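Local coordinates for serine protease pet (Escherichia coli, PDB 4OM9), which probably acts as a secreted serine protease, an autotransporter enterotoxin of enteroaggregative strains whose likely target inside host cells is alpha-fodrin, at residues A[3-7]-A[155-159]; A[91-95]-A[105-109]; A[255-259]-A[292-296]; A[790-795]-A[808-814]; A[797-803]-A[815-821]. All coordinates share one frame; numbering follows the deposited sequence.

Contact 1. Residues A[3-7]-A[155-159]; sequences MDISK and TTFSG
A Met-aromatic contact between Met-3 and Phe-157 helps join the start of the modelled chain to the small hairpin of strands 156-157 and 160-161 in the protease part of the toxin. The sulfur SD of Met-3 lies 4.7 Å from the centroid of the Phe-157 ring, obliquely to it. The chain bends at chi3 (-62°), which turns methyl CE back to 3.4 Å from ring atom CE1 of Phe-157; a flexible thioether suits such a fit. Ile-5 adds its CG2 branch at the ring edge, 3.9 Å from Phe-157 CD1. The backbones run nearly the same way, and their bonds follow the pattern of neighbouring parallel strands: Met-3 N donates to Thr-156 O (2.9 Å), and Ser-158 N returns a nearly straight bond to Met-3 O (2.7 Å). Ser-158, small and polar, then lets its OG accept from Ile-5 N at 2.8 Å. Beside this, Asp-4 closes an Asx turn: its OD1 takes both Ser-6 N (3.0 Å) and Ser-6 OG from one face of the carboxylate, while OD2 forms a salt bridge with Lys-236. Helix 10-17 covers the apolar side, with Tyr-13 against Met-3 and Ala-10 against both Ile-5 and Phe-157.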
# COMPACT_ATOMS: atom_id res chain seq x y z
N MET A 3 18.34 -3.56 28.86
CA MET A 3 18.09 -4.34 27.65
C MET A 3 19.33 -5.09 27.15
O MET A 3 20.42 -4.52 27.02
CB MET A 3 17.56 -3.43 26.53
CG MET A 3 16.05 -3.28 26.47
SD MET A 3 15.51 -1.89 25.42
CE MET A 3 16.24 -0.50 26.27
N ASP A 4 19.16 -6.36 26.84
CA ASP A 4 20.26 -7.16 26.31
C ASP A 4 20.20 -7.26 24.78
O ASP A 4 19.30 -7.89 24.21
CB ASP A 4 20.24 -8.55 26.94
CG ASP A 4 21.31 -9.47 26.40
OD1 ASP A 4 22.25 -9.00 25.72
OD2 ASP A 4 21.22 -10.68 26.67
N ILE A 5 21.18 -6.66 24.11
CA ILE A 5 21.20 -6.66 22.66
C ILE A 5 22.27 -7.59 22.08
O ILE A 5 22.76 -7.36 20.97
CB ILE A 5 21.40 -5.22 22.12
CG1 ILE A 5 22.75 -4.65 22.55
CG2 ILE A 5 20.27 -4.32 22.62
CD1 ILE A 5 23.16 -3.36 21.81
N SER A 6 22.61 -8.65 22.81
CA SER A 6 23.59 -9.61 22.33
C SER A 6 22.99 -10.46 21.23
O SER A 6 23.67 -10.85 20.28
CB SER A 6 24.11 -10.51 23.47
OG SER A 6 23.09 -11.29 24.07
N LYS A 7 21.70 -10.74 21.36
CA LYS A 7 20.98 -11.47 20.33
C LYS A 7 20.14 -10.51 19.51
O LYS A 7 20.29 -10.41 18.29
CB LYS A 7 20.08 -12.55 20.94
CG LYS A 7 20.82 -13.80 21.40
CD LYS A 7 21.44 -13.62 22.77
CE LYS A 7 22.07 -14.92 23.28
NZ LYS A 7 21.08 -16.02 23.45
N THR A 155 17.73 3.95 30.72
CA THR A 155 17.78 3.04 29.59
C THR A 155 19.20 2.63 29.25
O THR A 155 20.11 3.45 29.17
CB THR A 155 17.08 3.68 28.37
OG1 THR A 155 15.68 3.75 28.63
CG2 THR A 155 17.31 2.84 27.11
N THR A 156 19.37 1.33 29.03
CA THR A 156 20.68 0.75 28.77
C THR A 156 20.55 -0.35 27.74
O THR A 156 19.59 -1.12 27.78
CB THR A 156 21.32 0.17 30.05
OG1 THR A 156 21.31 1.15 31.09
CG2 THR A 156 22.77 -0.24 29.79
N PHE A 157 21.53 -0.42 26.84
CA PHE A 157 21.61 -1.46 25.81
C PHE A 157 22.94 -2.21 25.97
O PHE A 157 23.97 -1.69 25.57
CB PHE A 157 21.53 -0.86 24.39
CG PHE A 157 20.27 -0.09 24.11
CD1 PHE A 157 19.13 -0.74 23.68
CD2 PHE A 157 20.24 1.29 24.26
CE1 PHE A 157 17.95 -0.01 23.41
CE2 PHE A 157 19.08 2.02 23.99
CZ PHE A 157 17.93 1.37 23.57
N SER A 158 22.89 -3.42 26.53
CA SER A 158 24.09 -4.22 26.83
C SER A 158 25.28 -3.38 27.24
O SER A 158 26.30 -3.35 26.53
CB SER A 158 24.48 -5.09 25.63
OG SER A 158 23.59 -6.17 25.47
N GLY A 159 25.15 -2.65 28.33
CA GLY A 159 26.28 -1.90 28.84
C GLY A 159 26.54 -0.59 28.14
O GLY A 159 27.52 0.09 28.44

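Contact 2. Residues A[91-95]-A[105-109]; sequences TQINR and QRLNK
Two glutamine amides, those of Gln-92 and Gln-105, meet with their planes 71° apart. Gln-105 NE2 lies in the carbonyl plane of Gln-92, on a lone pair of OE1, and Gln-92 OE1 in turn lies almost in the amide plane of Gln-105, so the bond runs edge to edge between turned planes. Its modelled length, 2.5 Å, is short and should not be pressed. Gln-105 NE2 also donates to Ala-80 O, so it may use both its hydrogens, a double task for which a long chain with an amide tip is suited. The amide of Asn-108 is approached differently: Thr-91 N comes from above the carbonyl plane to OD1, 2.7 Å away and nearly straight. With chi1 at 62°, CG of Asn-108 sits between its own backbone N and carbonyl carbon, which brings OD1 to Thr-91 N, while Thr-91 O accepts from Asn-108 N at 2.6 Å. Next along the strand, Ile-93 and Asn-94 face Arg-106 in a classic beta bulge. Arg-106 O accepts from Ile-93 N at 2.8 Å and weakly from Asn-94 N at 3.4 Å, and Arg-106 N bonds to Asn-94 O at 2.8 Å. Ile-93 CD1 runs beside the aliphatic part of Arg-106, 3.7 Å from its CG; the guanidinium beyond forms a salt bridge with Asp-294 and a hydrogen bond with Tyr-313 O. The two segments form the hairpin of strands 88-97 and 102-107 within a five-stranded antiparallel sheet; strand 66-70 flanks 102-107, and strand 82-85 flanks 88-97.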
# COMPACT_ATOMS: atom_id res chain seq x y z
N THR A 91 -2.97 16.32 33.74
CA THR A 91 -2.49 16.47 35.10
C THR A 91 -3.37 15.67 36.05
O THR A 91 -4.60 15.75 35.98
CB THR A 91 -2.47 17.97 35.49
OG1 THR A 91 -1.39 18.62 34.80
CG2 THR A 91 -2.28 18.15 37.01
N GLN A 92 -2.75 14.87 36.92
CA GLN A 92 -3.46 14.20 38.00
C GLN A 92 -4.02 15.25 38.96
O GLN A 92 -3.27 16.07 39.48
CB GLN A 92 -2.54 13.23 38.75
CG GLN A 92 -3.13 12.67 40.05
CD GLN A 92 -2.07 12.08 41.00
OE1 GLN A 92 -1.27 11.23 40.61
NE2 GLN A 92 -2.06 12.54 42.26
N ILE A 93 -5.32 15.24 39.21
CA ILE A 93 -5.86 16.21 40.16
C ILE A 93 -6.52 15.52 41.34
O ILE A 93 -6.97 16.17 42.26
CB ILE A 93 -6.88 17.20 39.48
CG1 ILE A 93 -8.00 16.45 38.77
CG2 ILE A 93 -6.14 18.12 38.54
CD1 ILE A 93 -9.28 16.36 39.58
N ASN A 94 -6.57 14.19 41.30
CA ASN A 94 -7.00 13.42 42.46
C ASN A 94 -6.55 11.97 42.31
O ASN A 94 -6.16 11.53 41.21
CB ASN A 94 -8.51 13.47 42.64
CG ASN A 94 -8.95 13.32 44.10
OD1 ASN A 94 -8.28 12.68 44.91
ND2 ASN A 94 -10.09 13.91 44.44
N ARG A 95 -6.60 11.24 43.42
CA ARG A 95 -6.22 9.83 43.40
C ARG A 95 -6.61 9.11 44.68
O ARG A 95 -6.91 9.74 45.71
CB ARG A 95 -4.71 9.66 43.17
CG ARG A 95 -3.83 10.31 44.22
CD ARG A 95 -2.41 9.74 44.18
NE ARG A 95 -1.62 10.28 45.28
CZ ARG A 95 -0.44 9.82 45.68
NH1 ARG A 95 0.14 8.79 45.07
NH2 ARG A 95 0.17 10.42 46.70
N GLN A 105 -5.96 7.19 39.41
CA GLN A 105 -5.77 8.61 39.21
C GLN A 105 -6.93 9.22 38.44
O GLN A 105 -7.48 8.61 37.51
CB GLN A 105 -4.47 8.88 38.45
CG GLN A 105 -3.17 8.53 39.16
CD GLN A 105 -1.97 8.76 38.25
OE1 GLN A 105 -1.85 8.15 37.19
NE2 GLN A 105 -1.08 9.67 38.65
N ARG A 106 -7.30 10.45 38.84
CA ARG A 106 -8.21 11.27 38.06
C ARG A 106 -7.40 12.37 37.40
O ARG A 106 -6.77 13.19 38.08
CB ARG A 106 -9.31 11.87 38.95
CG ARG A 106 -10.16 12.97 38.27
CD ARG A 106 -11.36 12.40 37.48
NE ARG A 106 -12.02 13.45 36.70
CZ ARG A 106 -13.23 13.38 36.16
NH1 ARG A 106 -13.97 12.29 36.28
NH2 ARG A 106 -13.70 14.42 35.47
N LEU A 107 -7.44 12.42 36.08
CA LEU A 107 -6.74 13.45 35.34
C LEU A 107 -7.63 14.68 35.16
O LEU A 107 -8.85 14.57 35.17
CB LEU A 107 -6.27 12.90 33.99
CG LEU A 107 -5.23 11.75 34.02
CD1 LEU A 107 -5.04 11.15 32.63
CD2 LEU A 107 -3.89 12.23 34.59
N ASN A 108 -7.02 15.85 35.01
CA ASN A 108 -7.77 17.10 34.88
C ASN A 108 -8.73 17.16 33.66
O ASN A 108 -9.74 17.86 33.73
CB ASN A 108 -6.81 18.29 34.80
CG ASN A 108 -5.91 18.22 33.60
OD1 ASN A 108 -5.48 17.13 33.22
ND2 ASN A 108 -5.64 19.36 32.97
N LYS A 109 -8.42 16.43 32.58
CA LYS A 109 -9.27 16.40 31.37
C LYS A 109 -9.44 15.00 30.78
O LYS A 109 -8.67 14.10 31.10
CB LYS A 109 -8.70 17.32 30.29
CG LYS A 109 -8.94 18.81 30.54
CD LYS A 109 -8.24 19.65 29.48
CE LYS A 109 -9.23 20.47 28.66
NZ LYS A 109 -8.56 21.08 27.47

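Contact 3. Residues A[255-259]-A[292-296]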
# COMPACT_ATOMS: atom_id res chain seq x y z
N GLN A 255 -16.40 7.06 41.85
CA GLN A 255 -17.67 7.46 42.44
C GLN A 255 -17.62 8.90 42.89
O GLN A 255 -18.64 9.58 42.94
CB GLN A 255 -18.05 6.55 43.60
CG GLN A 255 -18.97 5.41 43.20
CD GLN A 255 -20.28 5.91 42.62
OE1 GLN A 255 -20.85 6.90 43.10
NE2 GLN A 255 -20.77 5.23 41.60
N LEU A 256 -16.43 9.38 43.19
CA LEU A 256 -16.26 10.76 43.63
C LEU A 256 -16.60 11.79 42.54
O LEU A 256 -16.69 12.99 42.80
CB LEU A 256 -14.82 10.97 44.10
CG LEU A 256 -14.37 10.17 45.33
CD1 LEU A 256 -12.98 10.59 45.70
CD2 LEU A 256 -15.34 10.37 46.50
N PHE A 257 -16.80 11.34 41.31
CA PHE A 257 -17.00 12.30 40.23
C PHE A 257 -18.32 12.11 39.51
O PHE A 257 -18.51 12.61 38.40
CB PHE A 257 -15.82 12.23 39.24
CG PHE A 257 -14.54 12.77 39.82
CD1 PHE A 257 -14.25 14.13 39.75
CD2 PHE A 257 -13.68 11.93 40.53
CE1 PHE A 257 -13.09 14.65 40.32
CE2 PHE A 257 -12.52 12.44 41.13
CZ PHE A 257 -12.22 13.80 41.01
N ILE A 258 -19.26 11.41 40.13
CA ILE A 258 -20.54 11.24 39.47
C ILE A 258 -21.66 12.05 40.11
O ILE A 258 -21.99 11.86 41.28
CB ILE A 258 -20.96 9.78 39.40
CG1 ILE A 258 -19.90 8.98 38.61
CG2 ILE A 258 -22.34 9.67 38.74
CD1 ILE A 258 -19.97 7.43 38.75
N GLN A 259 -22.22 12.99 39.34
CA GLN A 259 -23.51 13.59 39.67
C GLN A 259 -24.50 13.29 38.56
O GLN A 259 -24.41 13.83 37.44
CB GLN A 259 -23.41 15.10 39.89
CG GLN A 259 -24.76 15.70 40.26
CD GLN A 259 -24.73 17.18 40.55
OE1 GLN A 259 -23.68 17.80 40.73
NE2 GLN A 259 -25.91 17.77 40.59
N ASN A 292 -15.42 19.80 41.46
CA ASN A 292 -16.56 19.44 40.62
C ASN A 292 -16.62 17.99 40.24
O ASN A 292 -15.58 17.35 40.03
CB ASN A 292 -16.56 20.26 39.33
CG ASN A 292 -17.17 21.63 39.51
OD1 ASN A 292 -16.63 22.47 40.23
ND2 ASN A 292 -18.28 21.89 38.83
N LYS A 293 -17.84 17.48 40.12
CA LYS A 293 -18.09 16.18 39.52
C LYS A 293 -18.39 16.28 38.03
O LYS A 293 -18.56 17.38 37.49
CB LYS A 293 -19.25 15.51 40.24
CG LYS A 293 -19.02 15.46 41.75
CD LYS A 293 -20.07 14.65 42.45
CE LYS A 293 -20.08 14.99 43.93
NZ LYS A 293 -20.86 13.95 44.62
N ASP A 294 -18.44 15.14 37.34
CA ASP A 294 -19.00 15.13 35.99
C ASP A 294 -20.51 15.27 36.11
O ASP A 294 -21.13 14.72 37.02
CB ASP A 294 -18.63 13.85 35.23
CG ASP A 294 -17.13 13.64 35.12
OD1 ASP A 294 -16.42 14.58 34.68
OD2 ASP A 294 -16.66 12.53 35.49
N LEU A 295 -21.10 16.04 35.20
CA LEU A 295 -22.54 16.05 35.09
C LEU A 295 -22.91 14.94 34.12
O LEU A 295 -22.68 15.06 32.92
CB LEU A 295 -23.06 17.40 34.62
CG LEU A 295 -22.64 18.57 35.50
CD1 LEU A 295 -23.33 19.90 35.07
CD2 LEU A 295 -22.93 18.27 36.97
N VAL A 296 -23.47 13.87 34.66
CA VAL A 296 -23.80 12.69 33.88
C VAL A 296 -25.28 12.74 33.53
O VAL A 296 -26.13 12.40 34.37
CB VAL A 296 -23.47 11.41 34.64
CG1 VAL A 296 -23.71 10.19 33.77
CG2 VAL A 296 -22.02 11.45 35.10
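Phe-257 and Asp-294 make the first backbone bond where strands 258-262 and 294-298 join as the opening pair of the parallel beta-helix. Asp-294 N donates to Phe-257 O (2.7 Å) from above the carbonyl plane. Gln-259 N then bonds to Asp-294 O (3.1 Å), and Val-296 N to Gln-259 O (2.9 Å), so Gln-259 gives and takes between two residues of the neighbouring strand, as parallel pairing requires. Paired residues face the same side of the sheet though they differ in kind. On one face Ile-258 and Asp-294 are paired, and the side chains of Ile-258 and Val-296 cross obliquely, CG2 to CG2 4.1 Å, beta-branched groups suiting extended backbone. On the other face Gln-259 lies alongside Leu-295, its extended chain (chi1 -179°) bringing OE1 within 3.9 Å of Leu-295 CD2. Lys-293 lays its methylenes over the turn from Gln-255 to Ile-258: CB is 3.5 Å from Phe-257 O and CG 3.6 Å from Leu-256 O. In the next shell, the buried Asp-294 carboxylate is satisfied by Arg-106 at OD2 and by the backbone N of Gly-315 at OD1, which probably favours its charged form. Arg-106 also makes a cation-pi contact with Phe-257, while Ile-93 and Asn-94 touch its ring, joining the beta-helix to the protease part. Phe-257 CD1 lies obliquely 3.5 Å from Asn-292 O.

Contact 4. Residues A[790-795]-A[808-814]; sequences YQGSIK and WKVTGNS
Tyr-790, in a coil of the beta-helix on which loop 808-814 packs, sets its ring beside Trp-808: CE2 lies 3.4 Å from Trp-808 CE3, which sits at the edge of the tyrosine ring, and the ring planes stand 50° apart. The tyrosine hydroxyl accepts from Ser-793 N and bonds to Gly-751 O, a double role suiting a ring with a polar tip. Gly-792 follows a cis peptide bond, and its O faces Thr-811 N at a modelled 2.3 Å, too short to trust in detail, with Gly-812 N a weaker donor. Without a side chain, Gly-792 lets the loop come close and its own CA lie at the indole edge. Ile-794 CD1 reaches over one indole face, 3.6 Å from the centroid of the six-membered ring of Trp-808, a CH-pi contact. Val-810 CG2 covers the opposite face; this apolar sandwich suits a buried tryptophan. Ile-794 N makes a weak bond to Ser-814 OG (3.3 Å), which itself donates to Gly-812 O at 2.9 Å. Last, Lys-795 lays CE 3.5 Å from Asn-813 O. On the other side of strands 788-791 and 794-796 runs strand 747-755, whose backbone pairs with Gln-791, Ser-793 and Lys-795 and whose Ile-753 packs on Tyr-790 and Ile-794.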
# COMPACT_ATOMS: atom_id res chain seq x y z
N TYR A 790 0.47 -12.00 -37.81
CA TYR A 790 1.40 -10.90 -37.72
C TYR A 790 1.67 -10.35 -39.11
O TYR A 790 1.51 -11.08 -40.09
CB TYR A 790 2.71 -11.34 -37.05
CG TYR A 790 3.83 -10.36 -37.29
CD1 TYR A 790 3.94 -9.20 -36.53
CD2 TYR A 790 4.74 -10.56 -38.31
CE1 TYR A 790 4.94 -8.29 -36.77
CE2 TYR A 790 5.74 -9.66 -38.56
CZ TYR A 790 5.84 -8.53 -37.80
OH TYR A 790 6.84 -7.64 -38.06
N GLN A 791 2.07 -9.08 -39.20
CA GLN A 791 2.62 -8.54 -40.45
C GLN A 791 3.41 -7.25 -40.25
O GLN A 791 2.94 -6.33 -39.60
CB GLN A 791 1.52 -8.32 -41.51
CG GLN A 791 0.46 -7.32 -41.11
CD GLN A 791 -0.15 -6.67 -42.35
OE1 GLN A 791 0.49 -5.84 -43.01
NE2 GLN A 791 -1.38 -7.05 -42.68
N GLY A 792 4.61 -7.18 -40.81
CA GLY A 792 5.15 -8.27 -41.60
C GLY A 792 6.56 -8.06 -42.08
O GLY A 792 6.84 -8.27 -43.25
N SER A 793 7.46 -7.64 -41.19
CA SER A 793 8.87 -7.52 -41.54
C SER A 793 9.77 -7.68 -40.32
O SER A 793 9.72 -6.86 -39.40
CB SER A 793 9.13 -6.17 -42.21
OG SER A 793 10.51 -5.87 -42.22
N ILE A 794 10.60 -8.72 -40.31
CA ILE A 794 11.44 -9.01 -39.16
C ILE A 794 12.94 -8.97 -39.46
O ILE A 794 13.49 -9.90 -40.05
CB ILE A 794 11.13 -10.40 -38.57
CG1 ILE A 794 9.65 -10.53 -38.25
CG2 ILE A 794 11.96 -10.66 -37.32
CD1 ILE A 794 9.26 -11.92 -37.82
N LYS A 795 13.60 -7.90 -39.03
CA LYS A 795 15.04 -7.81 -39.17
C LYS A 795 15.72 -8.09 -37.84
O LYS A 795 16.15 -7.16 -37.15
CB LYS A 795 15.44 -6.43 -39.69
CG LYS A 795 14.60 -5.97 -40.86
CD LYS A 795 15.32 -4.94 -41.69
CE LYS A 795 14.46 -4.49 -42.87
NZ LYS A 795 13.21 -3.83 -42.40
N TRP A 808 2.76 -14.95 -40.74
CA TRP A 808 2.72 -13.61 -41.31
C TRP A 808 2.56 -13.57 -42.80
O TRP A 808 2.71 -14.57 -43.50
CB TRP A 808 3.96 -12.78 -40.94
CG TRP A 808 5.30 -13.44 -40.98
CD1 TRP A 808 5.57 -14.77 -40.93
CD2 TRP A 808 6.56 -12.79 -41.05
NE1 TRP A 808 6.92 -14.99 -40.97
CE2 TRP A 808 7.56 -13.78 -41.05
CE3 TRP A 808 6.95 -11.45 -41.13
CZ2 TRP A 808 8.91 -13.49 -41.11
CZ3 TRP A 808 8.29 -11.16 -41.19
CH2 TRP A 808 9.26 -12.17 -41.19
N LYS A 809 2.26 -12.37 -43.28
CA LYS A 809 2.09 -12.14 -44.69
C LYS A 809 3.39 -11.59 -45.30
O LYS A 809 3.50 -11.44 -46.52
CB LYS A 809 0.92 -11.19 -44.93
CG LYS A 809 -0.31 -11.45 -44.05
CD LYS A 809 -1.54 -10.77 -44.66
CE LYS A 809 -2.81 -11.01 -43.86
NZ LYS A 809 -3.02 -9.95 -42.84
N VAL A 810 4.35 -11.29 -44.44
CA VAL A 810 5.68 -10.77 -44.80
C VAL A 810 5.68 -9.62 -45.80
O VAL A 810 5.58 -9.83 -47.00
CB VAL A 810 6.57 -11.88 -45.37
CG1 VAL A 810 8.00 -11.37 -45.47
CG2 VAL A 810 6.51 -13.11 -44.49
N THR A 811 5.82 -8.39 -45.30
CA THR A 811 5.74 -7.19 -46.13
C THR A 811 7.10 -6.59 -46.44
O THR A 811 7.19 -5.56 -47.11
CB THR A 811 4.85 -6.09 -45.48
OG1 THR A 811 5.22 -5.90 -44.10
CG2 THR A 811 3.37 -6.45 -45.57
N GLY A 812 8.16 -7.21 -45.95
CA GLY A 812 9.50 -6.70 -46.18
C GLY A 812 10.60 -7.73 -46.09
O GLY A 812 10.38 -8.85 -45.62
N ASN A 813 11.79 -7.35 -46.56
CA ASN A 813 12.98 -8.19 -46.45
C ASN A 813 13.33 -8.50 -45.00
O ASN A 813 13.78 -7.62 -44.27
CB ASN A 813 14.17 -7.50 -47.11
CG ASN A 813 14.25 -7.77 -48.60
OD1 ASN A 813 13.64 -8.71 -49.10
ND2 ASN A 813 14.99 -6.94 -49.31
N SER A 814 13.12 -9.75 -44.60
CA SER A 814 13.40 -10.15 -43.22
C SER A 814 14.63 -11.07 -43.15
O SER A 814 14.65 -12.13 -43.78
CB SER A 814 12.19 -10.86 -42.62
OG SER A 814 10.98 -10.33 -43.16

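Contact 5. Residues A[797-803]-A[815-821]; sequences AQSSLAM and ELKKLNS
Met-803 packs on Leu-819 and Ser-821 between two adjacent coils in the C-terminal part of the beta-helix, beyond the last regular strand 794-796, where the chains run almost in the same direction. From CB outward, its side chain traces the contact. CB lies 3.3 Å from Asn-820 O and 3.5 Å from Ser-821 CA, a place where a small serine leaves room for the methionine to lie close. CG then passes 3.2 Å from Asn-820 O and beside Leu-819 CD2. The chain turns sharply at chi2 (-87°) and bends again at SD, so that the methyl CE ends 3.7 Å from Leu-819 CD2, crossing that leucine at about a right angle. An unbranched, pliable chain suits this winding path. Leu-801 points toward the neighbouring segment, its CG anti to the backbone N (chi1 -168°), and its CD2 meets Leu-816 CD2 at 3.5 Å, also nearly at right angles. The apolar layer continues to Ile-794, touched by both leucines, and to Phe-763, on which Leu-801 packs. Backbone bonds hold the coils in line. Lys-818 N donates to Ser-799 O at 3.0 Å, almost straight, and Asn-820 N to Leu-801 O at 3.3 Å. The Ser-799 hydroxyl bonds to Lys-757 O, while Leu-819 pairs through its backbone with Thr-844. Lys-817 contributes the base of its side chain, while its end leads away from the neighbouring coil: CB lies 3.1 Å from Ser-799 O.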
# COMPACT_ATOMS: atom_id res chain seq x y z
N ALA A 797 18.75 -10.60 -36.73
CA ALA A 797 19.74 -11.59 -37.18
C ALA A 797 20.44 -12.35 -36.04
O ALA A 797 21.48 -12.97 -36.26
CB ALA A 797 20.79 -10.92 -38.06
N GLN A 798 19.88 -12.31 -34.84
CA GLN A 798 20.43 -13.08 -33.72
C GLN A 798 19.32 -13.80 -32.97
O GLN A 798 19.58 -14.57 -32.05
CB GLN A 798 21.22 -12.19 -32.76
CG GLN A 798 22.41 -11.47 -33.37
CD GLN A 798 22.08 -10.05 -33.78
OE1 GLN A 798 20.94 -9.74 -34.14
NE2 GLN A 798 23.08 -9.17 -33.72
N SER A 799 18.09 -13.55 -33.40
CA SER A 799 16.91 -13.88 -32.60
C SER A 799 16.21 -15.17 -33.04
O SER A 799 16.31 -15.59 -34.19
CB SER A 799 15.93 -12.71 -32.66
OG SER A 799 16.62 -11.48 -32.59
N SER A 800 15.50 -15.78 -32.10
CA SER A 800 14.70 -16.98 -32.37
C SER A 800 13.30 -16.60 -32.85
O SER A 800 12.95 -15.43 -32.89
CB SER A 800 14.60 -17.84 -31.11
OG SER A 800 15.88 -18.19 -30.62
N LEU A 801 12.51 -17.61 -33.22
CA LEU A 801 11.11 -17.36 -33.60
C LEU A 801 10.24 -18.61 -33.56
O LEU A 801 10.18 -19.35 -34.55
CB LEU A 801 11.04 -16.73 -34.99
CG LEU A 801 9.65 -16.18 -35.32
CD1 LEU A 801 9.16 -15.27 -34.18
CD2 LEU A 801 9.63 -15.44 -36.65
N ALA A 802 9.57 -18.85 -32.44
CA ALA A 802 8.67 -20.00 -32.34
C ALA A 802 7.41 -19.74 -33.16
O ALA A 802 7.02 -18.59 -33.35
CB ALA A 802 8.31 -20.26 -30.89
N MET A 803 6.80 -20.80 -33.68
CA MET A 803 5.65 -20.66 -34.57
C MET A 803 4.63 -21.78 -34.45
O MET A 803 4.25 -22.37 -35.46
CB MET A 803 6.09 -20.60 -36.03
CG MET A 803 7.38 -19.86 -36.32
SD MET A 803 7.14 -18.10 -36.59
CE MET A 803 7.89 -17.95 -38.21
N GLU A 815 15.66 -10.65 -42.41
CA GLU A 815 16.80 -11.53 -42.17
C GLU A 815 16.82 -11.98 -40.71
O GLU A 815 17.37 -11.32 -39.83
CB GLU A 815 18.13 -10.86 -42.56
CG GLU A 815 18.43 -9.50 -41.97
CD GLU A 815 19.76 -8.94 -42.44
OE1 GLU A 815 19.79 -8.26 -43.49
OE2 GLU A 815 20.78 -9.18 -41.76
N LEU A 816 16.18 -13.12 -40.48
CA LEU A 816 16.00 -13.69 -39.15
C LEU A 816 17.03 -14.77 -38.84
O LEU A 816 17.45 -15.51 -39.73
CB LEU A 816 14.60 -14.27 -39.04
CG LEU A 816 14.22 -15.02 -37.78
CD1 LEU A 816 14.20 -14.06 -36.61
CD2 LEU A 816 12.87 -15.67 -37.98
N LYS A 817 17.44 -14.86 -37.58
CA LYS A 817 18.41 -15.88 -37.19
C LYS A 817 17.80 -17.28 -37.25
O LYS A 817 18.01 -18.01 -38.22
CB LYS A 817 18.97 -15.59 -35.80
CG LYS A 817 19.83 -16.71 -35.22
CD LYS A 817 21.13 -16.89 -35.96
CE LYS A 817 21.99 -17.91 -35.25
NZ LYS A 817 22.07 -17.61 -33.80
N LYS A 818 17.04 -17.66 -36.23
CA LYS A 818 16.53 -19.03 -36.13
C LYS A 818 15.01 -19.10 -36.22
O LYS A 818 14.32 -18.13 -35.92
CB LYS A 818 17.02 -19.67 -34.84
CG LYS A 818 18.51 -19.94 -34.84
CD LYS A 818 19.04 -20.35 -33.47
CE LYS A 818 20.51 -20.75 -33.55
NZ LYS A 818 21.13 -20.91 -32.21
N LEU A 819 14.50 -20.26 -36.64
CA LEU A 819 13.07 -20.41 -36.89
C LEU A 819 12.59 -21.85 -36.70
O LEU A 819 13.17 -22.78 -37.25
CB LEU A 819 12.74 -19.93 -38.31
CG LEU A 819 11.32 -19.52 -38.73
CD1 LEU A 819 11.33 -18.93 -40.14
CD2 LEU A 819 10.31 -20.66 -38.65
N ASN A 820 11.53 -22.01 -35.92
CA ASN A 820 10.87 -23.30 -35.73
C ASN A 820 9.37 -23.17 -35.92
O ASN A 820 8.70 -22.50 -35.14
CB ASN A 820 11.17 -23.86 -34.35
CG ASN A 820 12.55 -24.48 -34.26
OD1 ASN A 820 12.74 -25.65 -34.59
ND2 ASN A 820 13.52 -23.69 -33.82
N SER A 821 8.83 -23.83 -36.94
CA SER A 821 7.42 -23.66 -37.24
C SER A 821 6.61 -24.94 -37.18
O SER A 821 6.06 -25.38 -38.18
CB SER A 821 7.26 -23.01 -38.61
OG SER A 821 5.89 -22.98 -38.99

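The five contacts fall into three places. Contacts 1 and 2 both lie in the protease part, about 20 Å apart at their nearest atoms; contact 1 mixes backbone pairing with a methionine-ring contact. Contacts 2 and 3 touch each other, hairpin against first beta-helix pair, through the salt bridge of Arg-106 NH1 to Asp-294 OD2 at 2.8 Å; polar and aromatic groups mix there. Contacts 4 and 5, with centres about 85 and 82 Å from that of contact 2, alternate along the chain and share one apolar interior, where Ile-794 CD1 meets Leu-801 CD2 at 3.7 Å. All are partly buried: apolar side chains fill the interior, while polar side chains lie toward the surface.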